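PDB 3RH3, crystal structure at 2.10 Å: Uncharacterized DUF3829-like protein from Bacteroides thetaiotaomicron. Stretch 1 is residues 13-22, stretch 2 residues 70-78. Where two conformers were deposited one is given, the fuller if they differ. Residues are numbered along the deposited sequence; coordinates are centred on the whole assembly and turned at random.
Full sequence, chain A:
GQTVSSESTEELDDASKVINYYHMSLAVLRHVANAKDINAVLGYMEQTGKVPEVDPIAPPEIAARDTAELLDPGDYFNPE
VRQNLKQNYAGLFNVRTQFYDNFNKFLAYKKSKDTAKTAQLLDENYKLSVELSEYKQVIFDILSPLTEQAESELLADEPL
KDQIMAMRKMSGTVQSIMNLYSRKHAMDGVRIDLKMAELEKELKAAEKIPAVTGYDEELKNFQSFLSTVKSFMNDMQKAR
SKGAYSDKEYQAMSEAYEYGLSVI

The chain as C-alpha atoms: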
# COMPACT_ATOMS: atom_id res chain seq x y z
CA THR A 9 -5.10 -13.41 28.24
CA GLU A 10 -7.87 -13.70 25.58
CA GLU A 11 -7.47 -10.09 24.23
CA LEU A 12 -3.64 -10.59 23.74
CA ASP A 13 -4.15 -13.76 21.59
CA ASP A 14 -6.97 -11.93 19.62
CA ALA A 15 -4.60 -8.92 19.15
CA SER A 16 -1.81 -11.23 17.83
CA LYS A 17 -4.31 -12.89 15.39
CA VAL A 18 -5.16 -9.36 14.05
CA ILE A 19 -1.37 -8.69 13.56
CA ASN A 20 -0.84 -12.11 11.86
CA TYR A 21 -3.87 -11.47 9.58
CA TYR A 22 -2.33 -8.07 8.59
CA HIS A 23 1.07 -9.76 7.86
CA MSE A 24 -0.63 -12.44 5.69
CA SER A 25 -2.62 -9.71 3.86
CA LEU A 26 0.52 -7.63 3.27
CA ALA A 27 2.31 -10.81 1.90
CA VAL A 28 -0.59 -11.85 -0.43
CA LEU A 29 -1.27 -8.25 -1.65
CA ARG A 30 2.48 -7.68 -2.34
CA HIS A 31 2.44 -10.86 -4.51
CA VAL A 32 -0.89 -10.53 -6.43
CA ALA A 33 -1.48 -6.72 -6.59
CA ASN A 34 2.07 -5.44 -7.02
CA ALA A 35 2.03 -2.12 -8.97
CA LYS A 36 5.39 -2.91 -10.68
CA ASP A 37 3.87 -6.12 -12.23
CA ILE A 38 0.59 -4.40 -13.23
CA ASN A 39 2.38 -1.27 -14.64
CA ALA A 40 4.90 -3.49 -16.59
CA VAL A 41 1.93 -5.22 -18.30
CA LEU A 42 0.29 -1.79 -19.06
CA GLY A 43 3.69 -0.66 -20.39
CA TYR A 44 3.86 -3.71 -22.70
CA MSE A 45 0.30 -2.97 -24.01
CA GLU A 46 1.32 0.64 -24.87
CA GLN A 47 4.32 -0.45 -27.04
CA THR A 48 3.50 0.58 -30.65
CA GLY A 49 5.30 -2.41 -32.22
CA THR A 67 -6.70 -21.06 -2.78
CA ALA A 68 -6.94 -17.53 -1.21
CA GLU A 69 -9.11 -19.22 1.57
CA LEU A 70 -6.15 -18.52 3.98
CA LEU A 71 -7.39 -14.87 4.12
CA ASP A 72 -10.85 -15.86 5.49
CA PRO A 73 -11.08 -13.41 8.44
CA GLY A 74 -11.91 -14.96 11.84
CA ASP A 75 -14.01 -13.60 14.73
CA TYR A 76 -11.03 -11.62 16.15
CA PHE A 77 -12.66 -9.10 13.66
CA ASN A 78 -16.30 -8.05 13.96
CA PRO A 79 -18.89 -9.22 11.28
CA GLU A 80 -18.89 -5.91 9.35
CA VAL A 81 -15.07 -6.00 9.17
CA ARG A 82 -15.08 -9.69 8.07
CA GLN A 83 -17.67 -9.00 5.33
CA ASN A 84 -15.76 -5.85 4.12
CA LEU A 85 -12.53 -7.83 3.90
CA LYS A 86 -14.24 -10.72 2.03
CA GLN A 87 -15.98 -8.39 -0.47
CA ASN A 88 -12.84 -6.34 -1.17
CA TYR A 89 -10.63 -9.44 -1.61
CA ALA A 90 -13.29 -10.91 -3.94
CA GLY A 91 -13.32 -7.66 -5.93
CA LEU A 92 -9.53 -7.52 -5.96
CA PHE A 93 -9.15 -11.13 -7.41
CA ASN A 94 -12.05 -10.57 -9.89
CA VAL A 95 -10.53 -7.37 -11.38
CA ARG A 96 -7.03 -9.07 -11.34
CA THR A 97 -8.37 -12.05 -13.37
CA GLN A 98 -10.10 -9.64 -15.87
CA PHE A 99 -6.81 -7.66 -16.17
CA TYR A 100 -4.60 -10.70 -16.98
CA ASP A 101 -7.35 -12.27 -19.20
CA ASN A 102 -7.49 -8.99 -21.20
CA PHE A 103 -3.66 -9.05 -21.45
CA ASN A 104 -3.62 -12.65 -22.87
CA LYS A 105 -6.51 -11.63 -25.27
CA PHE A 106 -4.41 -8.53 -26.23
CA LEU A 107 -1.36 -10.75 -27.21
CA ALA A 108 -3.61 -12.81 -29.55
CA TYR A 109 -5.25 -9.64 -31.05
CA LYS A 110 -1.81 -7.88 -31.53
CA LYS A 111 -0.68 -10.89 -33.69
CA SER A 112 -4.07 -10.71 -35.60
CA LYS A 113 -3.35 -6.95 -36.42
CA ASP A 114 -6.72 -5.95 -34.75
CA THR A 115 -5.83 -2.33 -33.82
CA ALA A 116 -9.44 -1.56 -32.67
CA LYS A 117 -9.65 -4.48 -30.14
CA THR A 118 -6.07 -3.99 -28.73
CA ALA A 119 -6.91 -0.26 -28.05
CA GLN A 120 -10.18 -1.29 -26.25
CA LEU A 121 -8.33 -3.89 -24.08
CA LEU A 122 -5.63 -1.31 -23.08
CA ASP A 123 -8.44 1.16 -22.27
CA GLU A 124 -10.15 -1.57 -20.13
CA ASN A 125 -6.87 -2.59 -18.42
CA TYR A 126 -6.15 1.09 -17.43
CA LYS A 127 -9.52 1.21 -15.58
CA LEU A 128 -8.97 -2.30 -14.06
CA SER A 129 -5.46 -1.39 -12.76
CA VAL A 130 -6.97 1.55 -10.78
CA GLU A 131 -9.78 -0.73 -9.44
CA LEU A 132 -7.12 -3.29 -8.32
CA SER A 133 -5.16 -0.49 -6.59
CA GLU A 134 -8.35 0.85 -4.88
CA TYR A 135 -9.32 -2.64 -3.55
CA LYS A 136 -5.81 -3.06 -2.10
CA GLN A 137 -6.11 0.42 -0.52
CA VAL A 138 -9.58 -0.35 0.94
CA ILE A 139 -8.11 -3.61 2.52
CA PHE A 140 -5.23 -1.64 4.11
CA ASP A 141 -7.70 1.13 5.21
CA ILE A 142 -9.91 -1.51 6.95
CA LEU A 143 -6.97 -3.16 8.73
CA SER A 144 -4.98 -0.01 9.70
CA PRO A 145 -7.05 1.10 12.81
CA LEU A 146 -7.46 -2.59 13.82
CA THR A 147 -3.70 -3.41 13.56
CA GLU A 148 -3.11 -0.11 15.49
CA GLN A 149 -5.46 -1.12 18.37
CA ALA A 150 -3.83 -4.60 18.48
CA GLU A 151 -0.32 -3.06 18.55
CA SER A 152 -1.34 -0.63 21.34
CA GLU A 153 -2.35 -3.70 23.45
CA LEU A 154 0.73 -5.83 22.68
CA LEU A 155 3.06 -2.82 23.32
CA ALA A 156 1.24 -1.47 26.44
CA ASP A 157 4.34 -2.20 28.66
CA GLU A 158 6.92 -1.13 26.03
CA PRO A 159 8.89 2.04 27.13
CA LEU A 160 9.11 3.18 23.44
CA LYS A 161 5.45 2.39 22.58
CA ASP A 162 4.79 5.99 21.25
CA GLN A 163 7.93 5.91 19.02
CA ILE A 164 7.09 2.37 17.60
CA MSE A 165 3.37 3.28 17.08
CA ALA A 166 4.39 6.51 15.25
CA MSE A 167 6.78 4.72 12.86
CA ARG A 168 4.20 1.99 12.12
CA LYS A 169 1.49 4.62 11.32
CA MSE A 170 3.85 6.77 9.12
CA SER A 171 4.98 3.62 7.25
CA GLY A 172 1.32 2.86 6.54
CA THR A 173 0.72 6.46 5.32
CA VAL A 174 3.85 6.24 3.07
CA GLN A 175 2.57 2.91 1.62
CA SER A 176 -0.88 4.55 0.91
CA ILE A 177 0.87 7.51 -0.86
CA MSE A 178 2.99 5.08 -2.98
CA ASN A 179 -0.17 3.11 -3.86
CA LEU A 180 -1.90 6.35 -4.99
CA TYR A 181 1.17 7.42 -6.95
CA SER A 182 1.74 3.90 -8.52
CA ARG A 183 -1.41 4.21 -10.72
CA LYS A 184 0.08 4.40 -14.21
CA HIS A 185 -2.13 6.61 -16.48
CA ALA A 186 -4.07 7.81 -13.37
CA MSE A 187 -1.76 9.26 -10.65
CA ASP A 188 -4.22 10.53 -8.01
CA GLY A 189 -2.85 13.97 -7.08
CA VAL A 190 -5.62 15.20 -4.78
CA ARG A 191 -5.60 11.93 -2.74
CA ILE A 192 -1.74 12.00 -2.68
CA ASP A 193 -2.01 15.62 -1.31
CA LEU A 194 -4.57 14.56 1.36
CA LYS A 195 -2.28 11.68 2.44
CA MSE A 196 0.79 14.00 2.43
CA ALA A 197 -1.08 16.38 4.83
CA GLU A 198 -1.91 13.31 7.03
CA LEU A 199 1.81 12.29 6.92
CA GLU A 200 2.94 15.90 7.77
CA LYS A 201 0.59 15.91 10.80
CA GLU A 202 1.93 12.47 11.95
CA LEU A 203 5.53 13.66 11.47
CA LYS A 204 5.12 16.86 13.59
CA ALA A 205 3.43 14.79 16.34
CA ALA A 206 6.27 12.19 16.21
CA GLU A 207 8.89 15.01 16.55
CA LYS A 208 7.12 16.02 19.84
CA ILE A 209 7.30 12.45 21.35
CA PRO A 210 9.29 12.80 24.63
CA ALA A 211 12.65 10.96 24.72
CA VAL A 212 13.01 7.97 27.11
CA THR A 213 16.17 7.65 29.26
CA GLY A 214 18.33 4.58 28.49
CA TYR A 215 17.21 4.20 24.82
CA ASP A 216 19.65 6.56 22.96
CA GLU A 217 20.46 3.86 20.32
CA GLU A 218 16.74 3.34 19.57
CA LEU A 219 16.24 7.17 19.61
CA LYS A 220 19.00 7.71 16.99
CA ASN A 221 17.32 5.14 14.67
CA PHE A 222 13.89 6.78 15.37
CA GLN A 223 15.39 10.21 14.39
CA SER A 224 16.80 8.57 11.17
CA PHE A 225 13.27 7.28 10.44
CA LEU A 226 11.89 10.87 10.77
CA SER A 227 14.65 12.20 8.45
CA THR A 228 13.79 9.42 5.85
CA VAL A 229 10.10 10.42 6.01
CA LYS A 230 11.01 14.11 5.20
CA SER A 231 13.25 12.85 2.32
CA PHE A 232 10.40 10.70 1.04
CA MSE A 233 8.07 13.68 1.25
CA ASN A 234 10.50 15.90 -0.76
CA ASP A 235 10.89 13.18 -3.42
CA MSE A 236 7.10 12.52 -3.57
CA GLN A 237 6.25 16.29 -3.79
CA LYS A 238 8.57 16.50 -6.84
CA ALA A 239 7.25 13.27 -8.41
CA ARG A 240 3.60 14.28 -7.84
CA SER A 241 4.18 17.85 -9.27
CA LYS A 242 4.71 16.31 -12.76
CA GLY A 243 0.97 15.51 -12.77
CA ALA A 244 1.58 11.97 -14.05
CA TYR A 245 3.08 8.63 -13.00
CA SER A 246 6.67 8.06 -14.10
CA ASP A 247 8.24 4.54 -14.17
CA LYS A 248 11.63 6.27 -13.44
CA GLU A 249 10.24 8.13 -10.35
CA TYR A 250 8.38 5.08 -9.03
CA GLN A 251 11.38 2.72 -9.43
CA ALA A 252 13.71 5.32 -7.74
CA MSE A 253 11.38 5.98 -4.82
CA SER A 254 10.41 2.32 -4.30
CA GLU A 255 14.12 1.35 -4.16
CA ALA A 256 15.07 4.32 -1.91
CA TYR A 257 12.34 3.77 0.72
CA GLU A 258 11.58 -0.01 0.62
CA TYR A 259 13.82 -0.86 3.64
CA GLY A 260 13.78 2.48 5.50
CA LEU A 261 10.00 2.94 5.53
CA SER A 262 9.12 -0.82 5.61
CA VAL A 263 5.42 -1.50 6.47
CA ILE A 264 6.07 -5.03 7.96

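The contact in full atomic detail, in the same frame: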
# COMPACT_ATOMS: atom_id res chain seq x y z
N ASP A 13 -4.12 -12.78 22.68
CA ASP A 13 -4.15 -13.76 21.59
C ASP A 13 -4.94 -13.19 20.39
O ASP A 13 -4.44 -13.28 19.26
CB ASP A 13 -4.75 -15.10 22.06
N ASP A 14 -6.13 -12.57 20.64
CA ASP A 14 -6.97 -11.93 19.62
C ASP A 14 -6.19 -10.81 18.92
O ASP A 14 -6.22 -10.73 17.69
CB ASP A 14 -8.26 -11.37 20.23
N ALA A 15 -5.44 -10.00 19.69
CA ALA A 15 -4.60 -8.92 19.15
C ALA A 15 -3.47 -9.48 18.26
O ALA A 15 -3.20 -8.90 17.21
CB ALA A 15 -4.01 -8.07 20.27
N SER A 16 -2.88 -10.64 18.64
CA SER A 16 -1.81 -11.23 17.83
C SER A 16 -2.37 -11.89 16.56
O SER A 16 -1.65 -11.97 15.56
CB SER A 16 -0.97 -12.19 18.65
OG SER A 16 -1.74 -13.26 19.17
N LYS A 17 -3.65 -12.30 16.56
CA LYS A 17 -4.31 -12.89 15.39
C LYS A 17 -4.65 -11.77 14.40
O LYS A 17 -4.57 -12.00 13.20
CB LYS A 17 -5.55 -13.70 15.81
CG LYS A 17 -5.18 -15.12 16.21
CD LYS A 17 -6.25 -15.75 17.07
CE LYS A 17 -5.78 -17.00 17.77
N VAL A 18 -4.93 -10.56 14.88
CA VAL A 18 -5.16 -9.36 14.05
C VAL A 18 -3.83 -8.99 13.34
O VAL A 18 -3.82 -8.72 12.13
CB VAL A 18 -5.71 -8.17 14.90
CG1 VAL A 18 -5.60 -6.84 14.14
CG2 VAL A 18 -7.15 -8.42 15.33
N ILE A 19 -2.70 -9.01 14.08
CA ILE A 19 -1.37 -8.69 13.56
C ILE A 19 -0.98 -9.73 12.49
O ILE A 19 -0.57 -9.33 11.40
CB ILE A 19 -0.32 -8.59 14.72
CG1 ILE A 19 -0.66 -7.46 15.73
CG2 ILE A 19 1.13 -8.43 14.20
CD1 ILE A 19 -0.92 -6.09 15.12
N ASN A 20 -1.15 -11.04 12.81
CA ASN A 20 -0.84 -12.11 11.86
C ASN A 20 -1.71 -12.00 10.59
O ASN A 20 -1.22 -12.23 9.50
CB ASN A 20 -1.01 -13.50 12.50
CG ASN A 20 -1.00 -14.60 11.47
OD1 ASN A 20 -0.09 -14.68 10.63
ND2 ASN A 20 -2.05 -15.40 11.42
N TYR A 21 -3.00 -11.64 10.74
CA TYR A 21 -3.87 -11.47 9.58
C TYR A 21 -3.32 -10.34 8.69
O TYR A 21 -3.24 -10.51 7.46
CB TYR A 21 -5.33 -11.17 9.99
CG TYR A 21 -6.23 -11.14 8.78
CD1 TYR A 21 -6.78 -12.31 8.27
CD2 TYR A 21 -6.42 -9.96 8.07
CE1 TYR A 21 -7.59 -12.29 7.14
CE2 TYR A 21 -7.21 -9.94 6.92
CZ TYR A 21 -7.79 -11.11 6.46
OH TYR A 21 -8.58 -11.10 5.34
N TYR A 22 -2.94 -9.20 9.31
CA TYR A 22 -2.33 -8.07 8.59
C TYR A 22 -1.06 -8.52 7.83
O TYR A 22 -0.90 -8.17 6.67
CB TYR A 22 -2.01 -6.89 9.53
CG TYR A 22 -1.13 -5.83 8.89
CD1 TYR A 22 -1.65 -4.93 7.95
CD2 TYR A 22 0.23 -5.75 9.19
CE1 TYR A 22 -0.84 -3.97 7.36
CE2 TYR A 22 1.05 -4.79 8.59
CZ TYR A 22 0.51 -3.89 7.68
OH TYR A 22 1.30 -2.96 7.06
N LEU A 70 -7.02 -18.78 2.83
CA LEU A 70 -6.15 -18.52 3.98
C LEU A 70 -6.43 -17.13 4.56
O LEU A 70 -6.08 -16.87 5.71
CB LEU A 70 -4.67 -18.64 3.58
N LEU A 71 -7.05 -16.25 3.75
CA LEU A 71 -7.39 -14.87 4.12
C LEU A 71 -8.82 -14.73 4.64
O LEU A 71 -9.29 -13.61 4.78
CB LEU A 71 -7.20 -13.92 2.93
CG LEU A 71 -5.77 -13.83 2.39
CD1 LEU A 71 -5.78 -13.43 0.95
CD2 LEU A 71 -4.89 -12.95 3.27
N ASP A 72 -9.50 -15.86 4.92
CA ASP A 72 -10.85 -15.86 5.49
C ASP A 72 -10.74 -15.25 6.89
O ASP A 72 -10.00 -15.78 7.71
CB ASP A 72 -11.45 -17.28 5.51
CG ASP A 72 -12.92 -17.37 5.88
OD1 ASP A 72 -13.63 -16.34 5.75
OD2 ASP A 72 -13.37 -18.47 6.25
N PRO A 73 -11.31 -14.06 7.13
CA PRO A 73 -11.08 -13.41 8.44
C PRO A 73 -11.91 -14.05 9.54
O PRO A 73 -13.10 -14.29 9.33
CB PRO A 73 -11.45 -11.95 8.20
CG PRO A 73 -12.01 -11.88 6.82
CD PRO A 73 -12.18 -13.24 6.26
N GLY A 74 -11.27 -14.34 10.68
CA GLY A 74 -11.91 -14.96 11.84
C GLY A 74 -12.62 -13.96 12.73
O GLY A 74 -12.64 -12.78 12.43
N ASP A 75 -13.19 -14.44 13.85
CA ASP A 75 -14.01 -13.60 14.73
C ASP A 75 -13.21 -12.69 15.66
O ASP A 75 -13.82 -12.01 16.49
CB ASP A 75 -15.08 -14.40 15.51
CG ASP A 75 -14.63 -15.55 16.35
OD1 ASP A 75 -13.43 -15.59 16.73
OD2 ASP A 75 -15.48 -16.39 16.67
N TYR A 76 -11.88 -12.62 15.48
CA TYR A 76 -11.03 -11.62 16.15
C TYR A 76 -11.37 -10.23 15.52
O TYR A 76 -11.01 -9.20 16.06
CB TYR A 76 -9.51 -11.97 16.06
CG TYR A 76 -9.11 -12.59 14.74
CD1 TYR A 76 -8.79 -11.80 13.63
CD2 TYR A 76 -9.07 -13.98 14.58
CE1 TYR A 76 -8.46 -12.38 12.41
CE2 TYR A 76 -8.74 -14.56 13.36
CZ TYR A 76 -8.46 -13.76 12.27
OH TYR A 76 -8.15 -14.34 11.06
N PHE A 77 -12.08 -10.25 14.35
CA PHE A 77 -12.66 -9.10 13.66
C PHE A 77 -14.16 -9.16 13.83
O PHE A 77 -14.70 -10.27 13.90
CB PHE A 77 -12.32 -9.09 12.15
CG PHE A 77 -10.88 -8.88 11.75
CD1 PHE A 77 -10.13 -7.86 12.30
CD2 PHE A 77 -10.30 -9.67 10.76
CE1 PHE A 77 -8.80 -7.66 11.91
CE2 PHE A 77 -8.98 -9.47 10.37
CZ PHE A 77 -8.24 -8.46 10.93
N ASN A 78 -14.86 -8.02 13.85
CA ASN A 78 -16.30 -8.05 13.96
C ASN A 78 -16.95 -8.41 12.57
O ASN A 78 -16.23 -8.39 11.56
CB ASN A 78 -16.86 -6.76 14.57
CG ASN A 78 -16.77 -5.51 13.74
OD1 ASN A 78 -16.91 -5.51 12.51
ND2 ASN A 78 -16.66 -4.40 14.41

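Residues 13-22 lie within a longer helix, their i to i+4 hydrogen bonds running from Lys 17 N to Asp 13 O (3.0 Å) through Tyr 22 N to Val 18 O (3.0 Å). Stretch 2 has no comparable repeat; it contains a type I turn from Gly 74 to Phe 77, closed by Phe 77 N to Gly 74 O at 3.2 Å. The backbones come near each other at Asp 14 and Tyr 76, whose CA atoms are 5.3 Å apart, and are wider at Tyr 21 and Leu 71, CA to CA 7.3 Å.

Tyr 21, in the t rotamer, has the largest area covered. Its OH donates to Leu 71 O at 2.7 Å, with the acceptor near the ring plane. Over one face of the same ring stands the edge of Phe 77: the centroids are 5.1 Å apart, the planes meet at 88°, and Tyr 21 CD2 lies 3.5 Å from Phe 77 CE2.

Tyr 76 packs against the preceding helical turn. Lys 17 CB sits 4.0 Å from the Tyr 76 ring centroid, 22° off the normal, a CH-pi contact. The Tyr 76 OH accepts from Gly 74 N at 3.1 Å (161°). Val 18 CG2 reaches both Tyr 76 CD1 (4.1 Å) and Phe 77 CE1 (3.9 Å).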